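Local coordinates for protein methanosaeta concilii ACLY-B (PDB 6ZNW) that probably serves as part of an ATP-citrate lyase, which converts citrate and coenzyme A to acetyl-CoA and oxaloacetate at the expense of ATP, and binds citryl-CoA, at residues Glu80-Val85 with Thr105-Ala110; Val412-Pro417 with Leu578-Gly583; Ala458-Arg463 with Asn484-Gly489. All coordinates share one frame; numbering follows the deposited sequence.

Interaction 1. Residues Glu80-Val85 with Thr105-Ala110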
loop_
_atom_site.group_PDB
_atom_site.type_symbol
_atom_site.label_atom_id
_atom_site.label_comp_id
_atom_site.label_asym_id
_atom_site.label_seq_id
_atom_site.Cartn_x
_atom_site.Cartn_y
_atom_site.Cartn_z
ATOM N N GLU B 80 20.378 8.569 -45.584
ATOM C CA GLU B 80 21.607 9.355 -45.694
ATOM C C GLU B 80 22.845 8.615 -45.110
ATOM O O GLU B 80 23.983 8.947 -45.455
ATOM C CB GLU B 80 21.427 10.729 -45.025
ATOM C CG GLU B 80 21.241 10.672 -43.515
ATOM C CD GLU B 80 19.812 10.709 -43.003
ATOM O OE1 GLU B 80 19.596 11.251 -41.895
ATOM O OE2 GLU B 80 18.909 10.199 -43.706
ATOM N N ALA B 81 22.624 7.629 -44.226
ATOM C CA ALA B 81 23.723 6.884 -43.629
ATOM C C ALA B 81 24.231 5.849 -44.625
ATOM O O ALA B 81 23.475 4.971 -45.048
ATOM C CB ALA B 81 23.268 6.216 -42.342
ATOM N N ASP B 82 25.501 5.988 -45.045
ATOM C CA ASP B 82 26.131 5.084 -46.007
ATOM C C ASP B 82 27.253 4.221 -45.420
ATOM O O ASP B 82 27.906 3.501 -46.159
ATOM C CB ASP B 82 26.625 5.856 -47.240
ATOM C CG ASP B 82 27.922 6.627 -47.076
ATOM O OD1 ASP B 82 28.189 7.114 -45.955
ATOM O OD2 ASP B 82 28.658 6.758 -48.077
ATOM N N VAL B 83 27.491 4.298 -44.112
ATOM C CA VAL B 83 28.526 3.517 -43.443
ATOM C C VAL B 83 27.890 2.678 -42.343
ATOM O O VAL B 83 26.972 3.145 -41.674
ATOM C CB VAL B 83 29.629 4.442 -42.839
ATOM C CG1 VAL B 83 30.626 3.652 -41.991
ATOM C CG2 VAL B 83 30.357 5.229 -43.931
ATOM N N MET B 84 28.364 1.446 -42.160
ATOM C CA MET B 84 27.925 0.624 -41.045
ATOM C C MET B 84 29.129 0.110 -40.291
ATOM O O MET B 84 29.980 -0.572 -40.859
ATOM C CB MET B 84 26.991 -0.530 -41.426
ATOM C CG MET B 84 26.474 -1.269 -40.204
ATOM S SD MET B 84 25.259 -2.560 -40.547
ATOM C CE MET B 84 26.340 -4.029 -40.634
ATOM N N VAL B 85 29.211 0.460 -39.001
ATOM C CA VAL B 85 30.269 -0.006 -38.122
ATOM C C VAL B 85 29.702 -1.267 -37.480
ATOM O O VAL B 85 28.783 -1.188 -36.674
ATOM C CB VAL B 85 30.676 1.073 -37.096
ATOM C CG1 VAL B 85 31.816 0.572 -36.220
ATOM C CG2 VAL B 85 31.072 2.369 -37.804
ATOM N N THR B 105 21.608 1.965 -50.068
ATOM C CA THR B 105 22.117 3.175 -49.443
ATOM C C THR B 105 23.432 2.962 -48.630
ATOM O O THR B 105 24.113 3.948 -48.367
ATOM C CB THR B 105 21.004 3.841 -48.644
ATOM O OG1 THR B 105 21.540 4.965 -47.963
ATOM C CG2 THR B 105 20.291 2.883 -47.698
ATOM N N ILE B 106 23.810 1.716 -48.270
ATOM C CA ILE B 106 25.075 1.485 -47.553
ATOM C C ILE B 106 26.211 1.206 -48.548
ATOM O O ILE B 106 26.066 0.362 -49.423
ATOM C CB ILE B 106 24.956 0.403 -46.451
ATOM C CG1 ILE B 106 24.011 0.857 -45.323
ATOM C CG2 ILE B 106 26.339 -0.031 -45.913
ATOM C CD1 ILE B 106 24.563 1.872 -44.366
ATOM N N ARG B 107 27.327 1.937 -48.423
ATOM C CA ARG B 107 28.492 1.858 -49.303
ATOM C C ARG B 107 29.732 1.253 -48.611
ATOM O O ARG B 107 30.514 0.553 -49.257
ATOM C CB ARG B 107 28.793 3.268 -49.842
ATOM C CG ARG B 107 30.005 3.388 -50.754
ATOM C CD ARG B 107 30.126 4.813 -51.272
ATOM N NE ARG B 107 31.472 5.369 -51.099
ATOM C CZ ARG B 107 31.799 6.268 -50.173
ATOM N NH1 ARG B 107 30.882 6.726 -49.329
ATOM N NH2 ARG B 107 33.043 6.713 -50.082
ATOM N N ILE B 108 29.914 1.520 -47.307
ATOM C CA ILE B 108 31.061 1.013 -46.548
ATOM C C ILE B 108 30.620 0.211 -45.320
ATOM O O ILE B 108 29.724 0.632 -44.592
ATOM C CB ILE B 108 32.004 2.190 -46.131
ATOM C CG1 ILE B 108 32.483 2.992 -47.350
ATOM C CG2 ILE B 108 33.198 1.720 -45.277
ATOM C CD1 ILE B 108 32.479 4.421 -47.132
ATOM N N VAL B 109 31.260 -0.942 -45.087
ATOM C CA VAL B 109 31.014 -1.745 -43.897
ATOM C C VAL B 109 32.368 -2.046 -43.245
ATOM O O VAL B 109 33.290 -2.519 -43.914
ATOM C CB VAL B 109 30.204 -3.048 -44.136
ATOM C CG1 VAL B 109 29.873 -3.720 -42.808
ATOM C CG2 VAL B 109 28.930 -2.783 -44.928
ATOM N N ALA B 110 32.500 -1.730 -41.954
ATOM C CA ALA B 110 33.709 -2.027 -41.208
ATOM C C ALA B 110 33.389 -3.229 -40.322
ATOM O O ALA B 110 32.459 -3.169 -39.530
ATOM C CB ALA B 110 34.118 -0.835 -40.365
HETATM O O HOH W 1 21.086 4.201 -44.826
#

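Interaction 2. Residues Val412-Pro417 with Leu578-Gly583. With Q5B ((3S)-citryl-Coenzyme A), chain F.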
loop_
_atom_site.group_PDB
_atom_site.type_symbol
_atom_site.label_atom_id
_atom_site.label_comp_id
_atom_site.label_asym_id
_atom_site.label_seq_id
_atom_site.Cartn_x
_atom_site.Cartn_y
_atom_site.Cartn_z
ATOM N N VAL B 412 1.821 -14.526 17.251
ATOM C CA VAL B 412 0.987 -13.583 16.504
ATOM C C VAL B 412 0.834 -13.916 15.025
ATOM O O VAL B 412 0.228 -13.111 14.314
ATOM C CB VAL B 412 1.429 -12.095 16.665
ATOM C CG1 VAL B 412 1.530 -11.744 18.141
ATOM C CG2 VAL B 412 2.753 -11.798 15.920
ATOM N N ALA B 413 1.367 -15.050 14.541
ATOM C CA ALA B 413 1.300 -15.433 13.121
ATOM C C ALA B 413 -0.110 -15.289 12.520
ATOM O O ALA B 413 -0.257 -14.723 11.433
ATOM C CB ALA B 413 1.819 -16.856 12.918
ATOM N N ASP B 414 -1.133 -15.789 13.229
ATOM C CA ASP B 414 -2.504 -15.639 12.774
ATOM C C ASP B 414 -3.484 -15.645 13.935
ATOM O O ASP B 414 -3.252 -16.320 14.949
ATOM C CB ASP B 414 -2.920 -16.751 11.801
ATOM C CG ASP B 414 -4.063 -16.200 10.902
ATOM O OD1 ASP B 414 -3.862 -15.125 10.260
ATOM O OD2 ASP B 414 -5.188 -16.762 10.948
ATOM N N HIS B 415 -4.574 -14.901 13.795
ATOM C CA HIS B 415 -5.655 -14.914 14.763
ATOM C C HIS B 415 -7.014 -14.969 14.056
ATOM O O HIS B 415 -7.967 -14.336 14.502
ATOM C CB HIS B 415 -5.574 -13.802 15.813
ATOM C CG HIS B 415 -6.232 -14.182 17.121
ATOM N ND1 HIS B 415 -7.081 -13.315 17.782
ATOM C CD2 HIS B 415 -6.100 -15.316 17.873
ATOM C CE1 HIS B 415 -7.452 -13.938 18.899
ATOM N NE2 HIS B 415 -6.872 -15.135 19.007
ATOM N N GLY B 416 -7.095 -15.788 13.006
ATOM C CA GLY B 416 -8.318 -16.032 12.257
ATOM C C GLY B 416 -8.537 -15.029 11.138
ATOM O O GLY B 416 -7.818 -14.017 11.008
ATOM N N PRO B 417 -9.576 -15.311 10.333
ATOM C CA PRO B 417 -9.833 -14.485 9.139
ATOM C C PRO B 417 -10.654 -13.225 9.368
ATOM O O PRO B 417 -10.822 -12.430 8.444
ATOM C CB PRO B 417 -10.626 -15.441 8.260
ATOM C CG PRO B 417 -11.467 -16.222 9.244
ATOM C CD PRO B 417 -10.461 -16.498 10.369
ATOM N N LEU B 578 5.433 -8.165 11.015
ATOM C CA LEU B 578 6.221 -9.269 10.516
ATOM C C LEU B 578 5.529 -10.619 10.800
ATOM O O LEU B 578 5.385 -11.447 9.890
ATOM C CB LEU B 578 7.620 -9.225 11.171
ATOM C CG LEU B 578 8.566 -10.364 10.717
ATOM C CD1 LEU B 578 8.889 -10.242 9.158
ATOM C CD2 LEU B 578 9.817 -10.454 11.633
ATOM N N GLY B 579 5.130 -10.835 12.056
ATOM C CA GLY B 579 4.487 -12.074 12.463
ATOM C C GLY B 579 3.169 -12.273 11.741
ATOM O O GLY B 579 2.952 -13.319 11.118
ATOM N N ARG B 580 2.281 -11.265 11.808
ATOM C CA ARG B 580 0.946 -11.374 11.194
ATOM C C ARG B 580 1.004 -11.508 9.646
ATOM O O ARG B 580 0.048 -12.021 9.053
ATOM C CB ARG B 580 -0.025 -10.232 11.668
ATOM C CG ARG B 580 -1.489 -10.366 11.133
ATOM C CD ARG B 580 -2.153 -11.756 11.425
ATOM N NE ARG B 580 -1.945 -12.132 12.829
ATOM C CZ ARG B 580 -2.731 -11.742 13.827
ATOM N NH1 ARG B 580 -2.401 -12.022 15.091
ATOM N NH2 ARG B 580 -3.874 -11.103 13.573
ATOM N N SER B 581 2.118 -11.127 8.994
ATOM C CA SER B 581 2.251 -11.315 7.538
ATOM C C SER B 581 2.174 -12.810 7.164
ATOM O O SER B 581 1.726 -13.151 6.090
ATOM C CB SER B 581 3.564 -10.721 7.050
ATOM O OG SER B 581 3.480 -9.298 7.074
ATOM N N ILE B 582 2.602 -13.708 8.065
ATOM C CA ILE B 582 2.517 -15.141 7.854
ATOM C C ILE B 582 1.034 -15.549 7.666
ATOM O O ILE B 582 0.722 -16.247 6.711
ATOM C CB ILE B 582 3.129 -15.915 9.067
ATOM C CG1 ILE B 582 4.654 -15.671 9.229
ATOM C CG2 ILE B 582 2.840 -17.436 8.930
ATOM C CD1 ILE B 582 5.254 -16.255 10.523
ATOM N N GLY B 583 0.160 -15.148 8.595
ATOM C CA GLY B 583 -1.249 -15.482 8.512
ATOM C C GLY B 583 -1.924 -14.767 7.356
ATOM O O GLY B 583 -2.762 -15.381 6.687
HETATM N N Q5B F . -12.773 0.559 26.733
HETATM C C Q5B F . -10.422 -1.806 19.827
HETATM O O Q5B F . -12.920 -1.993 21.017
HETATM C C1 Q5B F . -10.568 -2.470 21.206
HETATM C C10 Q5B F . -10.604 0.373 26.435
HETATM C C11 Q5B F . -11.562 0.923 27.266
HETATM C C12 Q5B F . -10.035 1.817 28.587
HETATM C C13 Q5B F . -9.259 0.626 26.762
HETATM C C14 Q5B F . -10.354 -1.415 22.325
HETATM C C15 Q5B F . -9.074 -0.585 22.192
HETATM C C16 Q5B F . -6.739 -0.285 22.873
HETATM C C17 Q5B F . -6.022 -0.663 21.591
HETATM C C18 Q5B F . -5.395 -2.038 21.668
HETATM C C19 Q5B F . -4.893 -4.119 20.485
HETATM C C2 Q5B F . -9.551 -3.621 21.329
HETATM C C20 Q5B F . -5.880 -5.271 20.563
HETATM C C21 Q5B F . -4.937 -6.921 18.561
HETATM C C22 Q5B F . -4.478 -8.248 18.018
HETATM C C23 Q5B F . -5.564 -9.321 17.839
HETATM C C24 Q5B F . -6.922 -8.699 17.460
HETATM C C25 Q5B F . -8.197 -9.552 17.419
HETATM C C26 Q5B F . -5.083 -10.281 16.738
HETATM C C3 Q5B F . -11.979 -3.037 21.283
HETATM C C4 Q5B F . -16.009 -0.248 24.774
HETATM C C5 Q5B F . -16.112 0.298 26.189
HETATM C C6 Q5B F . -16.124 1.815 26.368
HETATM C C7 Q5B F . -14.640 2.167 26.446
HETATM C C8 Q5B F . -14.091 0.956 27.206
HETATM C C9 Q5B F . -12.482 -0.189 25.623
HETATM N N1 Q5B F . -11.199 -0.334 25.400
HETATM N N2 Q5B F . -11.342 1.655 28.364
HETATM N N3 Q5B F . -9.007 1.368 27.867
HETATM N N4 Q5B F . -8.228 0.217 26.025
HETATM N N5 Q5B F . -8.040 -0.928 22.979
HETATM N N6 Q5B F . -5.538 -2.817 20.596
HETATM O O1 Q5B F . -15.053 -3.297 21.497
HETATM O O10 Q5B F . -19.074 2.978 27.333
HETATM O O11 Q5B F . -18.000 2.862 29.707
HETATM O O12 Q5B F . -17.012 4.390 27.929
HETATM O O13 Q5B F . -9.017 0.343 21.375
HETATM O O14 Q5B F . -4.750 -2.384 22.651
HETATM O O15 Q5B F . -5.232 -5.987 17.878
HETATM O O16 Q5B F . -9.322 -9.026 17.380
HETATM O O17 Q5B F . -8.027 -10.882 17.440
HETATM O O18 Q5B F . -5.476 -10.209 15.594
HETATM O O19 Q5B F . -4.096 -11.101 17.104
HETATM O O2 Q5B F . -14.864 -1.367 19.721
HETATM O O20 Q5B F . -5.723 -10.003 19.085
HETATM O O21 Q5B F . -10.466 -2.029 23.604
HETATM O O3 Q5B F . -14.756 -0.919 22.218
HETATM O O4 Q5B F . -13.602 1.434 22.156
HETATM O O5 Q5B F . -16.025 1.146 21.447
HETATM O O6 Q5B F . -15.440 0.751 23.899
HETATM O O7 Q5B F . -14.982 -0.126 26.984
HETATM O O8 Q5B F . -14.296 3.399 27.069
HETATM O O9 Q5B F . -16.678 1.980 27.692
HETATM P P Q5B F . -14.476 -1.984 21.063
HETATM P P1 Q5B F . -14.883 0.667 22.368
HETATM P P2 Q5B F . -17.776 3.066 28.170
HETATM S S Q5B F . -5.033 -6.877 20.309
#

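Interaction 3. Residues Ala458-Arg463 with Asn484-Gly489. With Q5B ((3S)-citryl-Coenzyme A), chain F.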
loop_
_atom_site.group_PDB
_atom_site.type_symbol
_atom_site.label_atom_id
_atom_site.label_comp_id
_atom_site.label_asym_id
_atom_site.label_seq_id
_atom_site.Cartn_x
_atom_site.Cartn_y
_atom_site.Cartn_z
ATOM N N ALA B 458 3.836 -0.081 25.384
ATOM C CA ALA B 458 5.169 0.005 25.975
ATOM C C ALA B 458 5.388 1.449 26.541
ATOM O O ALA B 458 5.715 1.603 27.710
ATOM C CB ALA B 458 6.214 -0.325 24.910
ATOM N N ARG B 459 5.048 2.478 25.747
ATOM C CA ARG B 459 5.211 3.883 26.098
ATOM C C ARG B 459 4.423 4.319 27.358
ATOM O O ARG B 459 5.012 4.869 28.300
ATOM C CB ARG B 459 4.843 4.728 24.871
ATOM C CG ARG B 459 5.357 6.170 24.817
ATOM C CD ARG B 459 5.770 6.585 23.380
ATOM N NE ARG B 459 4.872 6.077 22.332
ATOM C CZ ARG B 459 5.264 5.691 21.121
ATOM N NH1 ARG B 459 4.379 5.231 20.245
ATOM N NH2 ARG B 459 6.538 5.778 20.769
ATOM N N GLU B 460 3.113 4.032 27.386
ATOM C CA GLU B 460 2.204 4.438 28.441
ATOM C C GLU B 460 2.384 3.693 29.729
ATOM O O GLU B 460 2.310 4.329 30.786
ATOM C CB GLU B 460 0.741 4.384 27.985
ATOM C CG GLU B 460 0.423 5.358 26.857
ATOM C CD GLU B 460 0.860 6.791 27.094
ATOM O OE1 GLU B 460 1.520 7.367 26.203
ATOM O OE2 GLU B 460 0.576 7.327 28.187
ATOM N N PHE B 461 2.605 2.366 29.682
ATOM C CA PHE B 461 2.842 1.623 30.913
ATOM C C PHE B 461 4.211 1.984 31.484
ATOM O O PHE B 461 4.329 2.122 32.696
ATOM C CB PHE B 461 2.722 0.107 30.714
ATOM C CG PHE B 461 1.284 -0.359 30.680
ATOM C CD1 PHE B 461 0.529 -0.257 29.514
ATOM C CD2 PHE B 461 0.688 -0.898 31.806
ATOM C CE1 PHE B 461 -0.784 -0.693 29.481
ATOM C CE2 PHE B 461 -0.630 -1.339 31.766
ATOM C CZ PHE B 461 -1.353 -1.242 30.602
ATOM N N LYS B 462 5.233 2.169 30.636
ATOM C CA LYS B 462 6.568 2.537 31.122
ATOM C C LYS B 462 6.518 3.895 31.832
ATOM O O LYS B 462 7.021 4.002 32.932
ATOM C CB LYS B 462 7.588 2.562 29.972
ATOM C CG LYS B 462 9.039 2.573 30.408
ATOM C CD LYS B 462 9.908 2.924 29.216
ATOM C CE LYS B 462 11.336 3.221 29.572
ATOM N NZ LYS B 462 11.640 4.675 29.443
ATOM N N ARG B 463 5.834 4.894 31.237
ATOM C CA ARG B 463 5.656 6.231 31.806
ATOM C C ARG B 463 4.933 6.186 33.161
ATOM O O ARG B 463 5.430 6.745 34.122
ATOM C CB ARG B 463 4.903 7.147 30.817
ATOM C CG ARG B 463 4.588 8.529 31.390
ATOM C CD ARG B 463 3.585 9.316 30.580
ATOM N NE ARG B 463 2.333 8.588 30.385
ATOM C CZ ARG B 463 1.310 8.595 31.235
ATOM N NH1 ARG B 463 1.387 9.278 32.373
ATOM N NH2 ARG B 463 0.205 7.913 30.957
ATOM N N ASN B 484 -8.142 5.776 25.689
ATOM C CA ASN B 484 -8.108 4.337 25.994
ATOM C C ASN B 484 -6.698 3.933 26.454
ATOM O O ASN B 484 -5.734 4.512 25.965
ATOM C CB ASN B 484 -8.430 3.522 24.730
ATOM C CG ASN B 484 -9.897 3.409 24.412
ATOM O OD1 ASN B 484 -10.766 3.591 25.250
ATOM N ND2 ASN B 484 -10.205 3.095 23.179
ATOM N N ILE B 485 -6.570 2.977 27.395
ATOM C CA ILE B 485 -5.250 2.477 27.753
ATOM C C ILE B 485 -4.805 1.518 26.625
ATOM O O ILE B 485 -5.460 0.509 26.386
ATOM C CB ILE B 485 -5.218 1.759 29.098
ATOM C CG1 ILE B 485 -5.736 2.655 30.242
ATOM C CG2 ILE B 485 -3.789 1.262 29.372
ATOM C CD1 ILE B 485 -5.936 1.922 31.522
ATOM N N PRO B 486 -3.732 1.844 25.888
ATOM C CA PRO B 486 -3.274 0.938 24.816
ATOM C C PRO B 486 -2.753 -0.373 25.418
ATOM O O PRO B 486 -2.147 -0.374 26.497
ATOM C CB PRO B 486 -2.195 1.753 24.100
ATOM C CG PRO B 486 -1.677 2.657 25.140
ATOM C CD PRO B 486 -2.835 3.004 26.038
ATOM N N GLY B 487 -3.075 -1.483 24.765
ATOM C CA GLY B 487 -2.725 -2.809 25.253
ATOM C C GLY B 487 -3.751 -3.417 26.192
ATOM O O GLY B 487 -3.547 -4.520 26.715
ATOM N N ILE B 488 -4.887 -2.690 26.394
ATOM C CA ILE B 488 -6.012 -3.111 27.217
ATOM C C ILE B 488 -7.242 -3.218 26.287
ATOM O O ILE B 488 -7.430 -2.378 25.424
ATOM C CB ILE B 488 -6.252 -2.131 28.416
ATOM C CG1 ILE B 488 -5.148 -2.251 29.496
ATOM C CG2 ILE B 488 -7.662 -2.264 29.021
ATOM C CD1 ILE B 488 -5.185 -3.551 30.371
ATOM N N GLY B 489 -8.041 -4.274 26.467
ATOM C CA GLY B 489 -9.270 -4.492 25.735
ATOM C C GLY B 489 -9.173 -5.477 24.593
ATOM O O GLY B 489 -8.132 -5.601 23.946
HETATM N N Q5B F . -12.773 0.559 26.733
HETATM C C Q5B F . -10.422 -1.806 19.827
HETATM O O Q5B F . -12.920 -1.993 21.017
HETATM C C1 Q5B F . -10.568 -2.470 21.206
HETATM C C10 Q5B F . -10.604 0.373 26.435
HETATM C C11 Q5B F . -11.562 0.923 27.266
HETATM C C12 Q5B F . -10.035 1.817 28.587
HETATM C C13 Q5B F . -9.259 0.626 26.762
HETATM C C14 Q5B F . -10.354 -1.415 22.325
HETATM C C15 Q5B F . -9.074 -0.585 22.192
HETATM C C16 Q5B F . -6.739 -0.285 22.873
HETATM C C17 Q5B F . -6.022 -0.663 21.591
HETATM C C18 Q5B F . -5.395 -2.038 21.668
HETATM C C19 Q5B F . -4.893 -4.119 20.485
HETATM C C2 Q5B F . -9.551 -3.621 21.329
HETATM C C20 Q5B F . -5.880 -5.271 20.563
HETATM C C21 Q5B F . -4.937 -6.921 18.561
HETATM C C22 Q5B F . -4.478 -8.248 18.018
HETATM C C23 Q5B F . -5.564 -9.321 17.839
HETATM C C24 Q5B F . -6.922 -8.699 17.460
HETATM C C25 Q5B F . -8.197 -9.552 17.419
HETATM C C26 Q5B F . -5.083 -10.281 16.738
HETATM C C3 Q5B F . -11.979 -3.037 21.283
HETATM C C4 Q5B F . -16.009 -0.248 24.774
HETATM C C5 Q5B F . -16.112 0.298 26.189
HETATM C C6 Q5B F . -16.124 1.815 26.368
HETATM C C7 Q5B F . -14.640 2.167 26.446
HETATM C C8 Q5B F . -14.091 0.956 27.206
HETATM C C9 Q5B F . -12.482 -0.189 25.623
HETATM N N1 Q5B F . -11.199 -0.334 25.400
HETATM N N2 Q5B F . -11.342 1.655 28.364
HETATM N N3 Q5B F . -9.007 1.368 27.867
HETATM N N4 Q5B F . -8.228 0.217 26.025
HETATM N N5 Q5B F . -8.040 -0.928 22.979
HETATM N N6 Q5B F . -5.538 -2.817 20.596
HETATM O O1 Q5B F . -15.053 -3.297 21.497
HETATM O O10 Q5B F . -19.074 2.978 27.333
HETATM O O11 Q5B F . -18.000 2.862 29.707
HETATM O O12 Q5B F . -17.012 4.390 27.929
HETATM O O13 Q5B F . -9.017 0.343 21.375
HETATM O O14 Q5B F . -4.750 -2.384 22.651
HETATM O O15 Q5B F . -5.232 -5.987 17.878
HETATM O O16 Q5B F . -9.322 -9.026 17.380
HETATM O O17 Q5B F . -8.027 -10.882 17.440
HETATM O O18 Q5B F . -5.476 -10.209 15.594
HETATM O O19 Q5B F . -4.096 -11.101 17.104
HETATM O O2 Q5B F . -14.864 -1.367 19.721
HETATM O O20 Q5B F . -5.723 -10.003 19.085
HETATM O O21 Q5B F . -10.466 -2.029 23.604
HETATM O O3 Q5B F . -14.756 -0.919 22.218
HETATM O O4 Q5B F . -13.602 1.434 22.156
HETATM O O5 Q5B F . -16.025 1.146 21.447
HETATM O O6 Q5B F . -15.440 0.751 23.899
HETATM O O7 Q5B F . -14.982 -0.126 26.984
HETATM O O8 Q5B F . -14.296 3.399 27.069
HETATM O O9 Q5B F . -16.678 1.980 27.692
HETATM P P Q5B F . -14.476 -1.984 21.063
HETATM P P1 Q5B F . -14.883 0.667 22.368
HETATM P P2 Q5B F . -17.776 3.066 28.170
HETATM S S Q5B F . -5.033 -6.877 20.309
#

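Interaction 1. Residues Glu80-Val85 with Thr105-Ala110
Asp82 sets its CG between its own backbone N and carbonyl carbon (chi1 78°), while Arg107 extends with CG opposite its N (chi1 178°) and bends only further out, at chi3. The two side chains therefore extend alongside each other in the same direction, and Asp82 OD2 meets Arg107 NH1 at 2.6 Å in a salt bridge whose hydrogen bond is bent and weak. OD2 lies at the guanidinium edge, near its plane, with the carboxylate and guanidinium planes 28° apart, while Ile108 CD1 sits over one guanidinium face, toward its rim.

On the backbone, Asp82 O takes two donors: Arg107 N at 2.8 Å and Ile108 N at 3.0 Å. From there the segments run as parallel strands, with Met84 N bonded to Ile108 O at 2.9 Å and Ala110 N to Met84 O at 3.0 Å. Branched and apolar residues suit these buried positions. Val83 CG2 touches Ile108 CD1 at 3.9 Å on one face of the sheet; on the other, the flexible Met84 brings CE to within 4.2 Å of Val109 CG1. Ile106 brings CD1 to 3.4 Å from Ala81 O.

Arg107 has a further partner in Leu8 O, through NH2. Strand 83-86 is bonded on its other side to strand 15-18, and strand 108-111 to strand 134-136. The contact thus joins the two strands of a beta-alpha-beta unit, whose connecting helix 93-102 packs on the face carrying Met84 and Val109.

Interaction 2. Residues Val412-Pro417 with Leu578-Gly583
In the citryl-CoA pocket of the citrate-synthase-like domain, Arg580 of helix 573-593 meets the loop at Val412 and points its guanidinium at the ligand. Bends at chi2 and chi3 (53° and 48°) lay the guanidinium against the loop backbone. NE and NH1 grip Val412 O side-on, at 2.8 Å and 2.9 Å; both approach from the same face of the carbonyl plane, and the oxygen lies in the guanidinium plane. This fixes the group's rotation. Another hydrogen of NH1 and one of NH2 meet one citryl carboxylate almost straight: NH1 reaches Q5B O19 at 2.8 Å and NH2 Q5B O18 at 2.7 Å. An arginine suits a place that must hold backbone and anion together. His415 N lies over the centre of one guanidinium face, and its ring, edge-on, donates from ND1 to Q5B O17 of a second carboxylate at 2.6 Å.

Glycines let loop and helix come close. Gly583 N makes a weak bond to Ala413 O at 2.9 Å, Asp414 OD1 sits 3.2 Å from Gly583 CA, and a CB on Gly579 would clash with Val412 CG2. Asp414 OD2 accepts from Gly416 N, an Asx turn, and also bonds His587 of the same chain and Ser360 of the second subunit. Such a loop histidine and helix arginine converging on carboxylates are consistent with the citrate-binding site of the citrate synthase fold.

Interaction 3. Residues Ala458-Arg463 with Asn484-Gly489
Apolar contacts carry the meeting of Phe461 and Glu460, on helix 454-466, with the loop that holds coenzyme A. Phe461 projects its ring end first: CE1 lies 3.6 Å from Ile485 CG2, and CZ reaches Ile488 CG1 at 4.1 Å, the aromatic side chain crossing each isoleucine at about a right angle. Pro486 O sits at the ring edge, in its plane, 3.3 Å from CE1, where the C-H bonds of the ring carry slight positive charge. Phe474 adds an edge-to-face ring to Phe461. A second, smaller patch forms where Glu460 CG meets Pro486 CG at 3.8 Å. With its chain bent at chi2 (-51°), the glutamate offers methylene to the proline while its carboxylate turns away.

A charged contact within the helix holds Glu460. Arg463 NH2 and NE both grip Glu460 OE2, side-on, NH2 at 2.9 Å; Arg463 also pairs with Glu477 of helix 471-480. With an alanine in place of Glu460, Arg463 would probably lose this nearby mate, and a gap would probably open beside the Pro486 ring.

The loop's hydrogen bonds to the ligand are made by its backbone. Ile485 N donates to adenine Q5B N3 at 3.0 Å and Ile485 O accepts from the amino group Q5B N4 at 2.8 Å, reading the Watson-Crick edge of the base. Gly487 N bonds the pantetheine oxygen Q5B O14 at 2.8 Å, and Ile488 O takes the amide Q5B N5. Gly487 suits the positive phi of the type II turn from Ile485 to Ile488, and a CB on Gly489 would clash with the ligand. Altogether this is a coenzyme A-binding loop backed by helices, as in the citrate synthase fold.

In the fold
From the N terminus, interaction 1 closes first: a short loop through helix 93-102 returns to the sheet beside the strand it left. It lies in series with the other two and on the opposite side of the chain's centre, about 51 Å from interaction 2 and 62 Å from interaction 3 between nearest atoms. Interaction 2 then opens after helix 399-411 and closes a long, mainly helical loop on helix 573-593. Nested inside it, interaction 3 ties helix 454-466 to the loop preceding helix 500-512. These two contacts do not touch, their nearest atoms being about 10 Å apart, but the same citryl-CoA spans them, its citryl end at 412-417 with 578-583 and its adenine at 484-489.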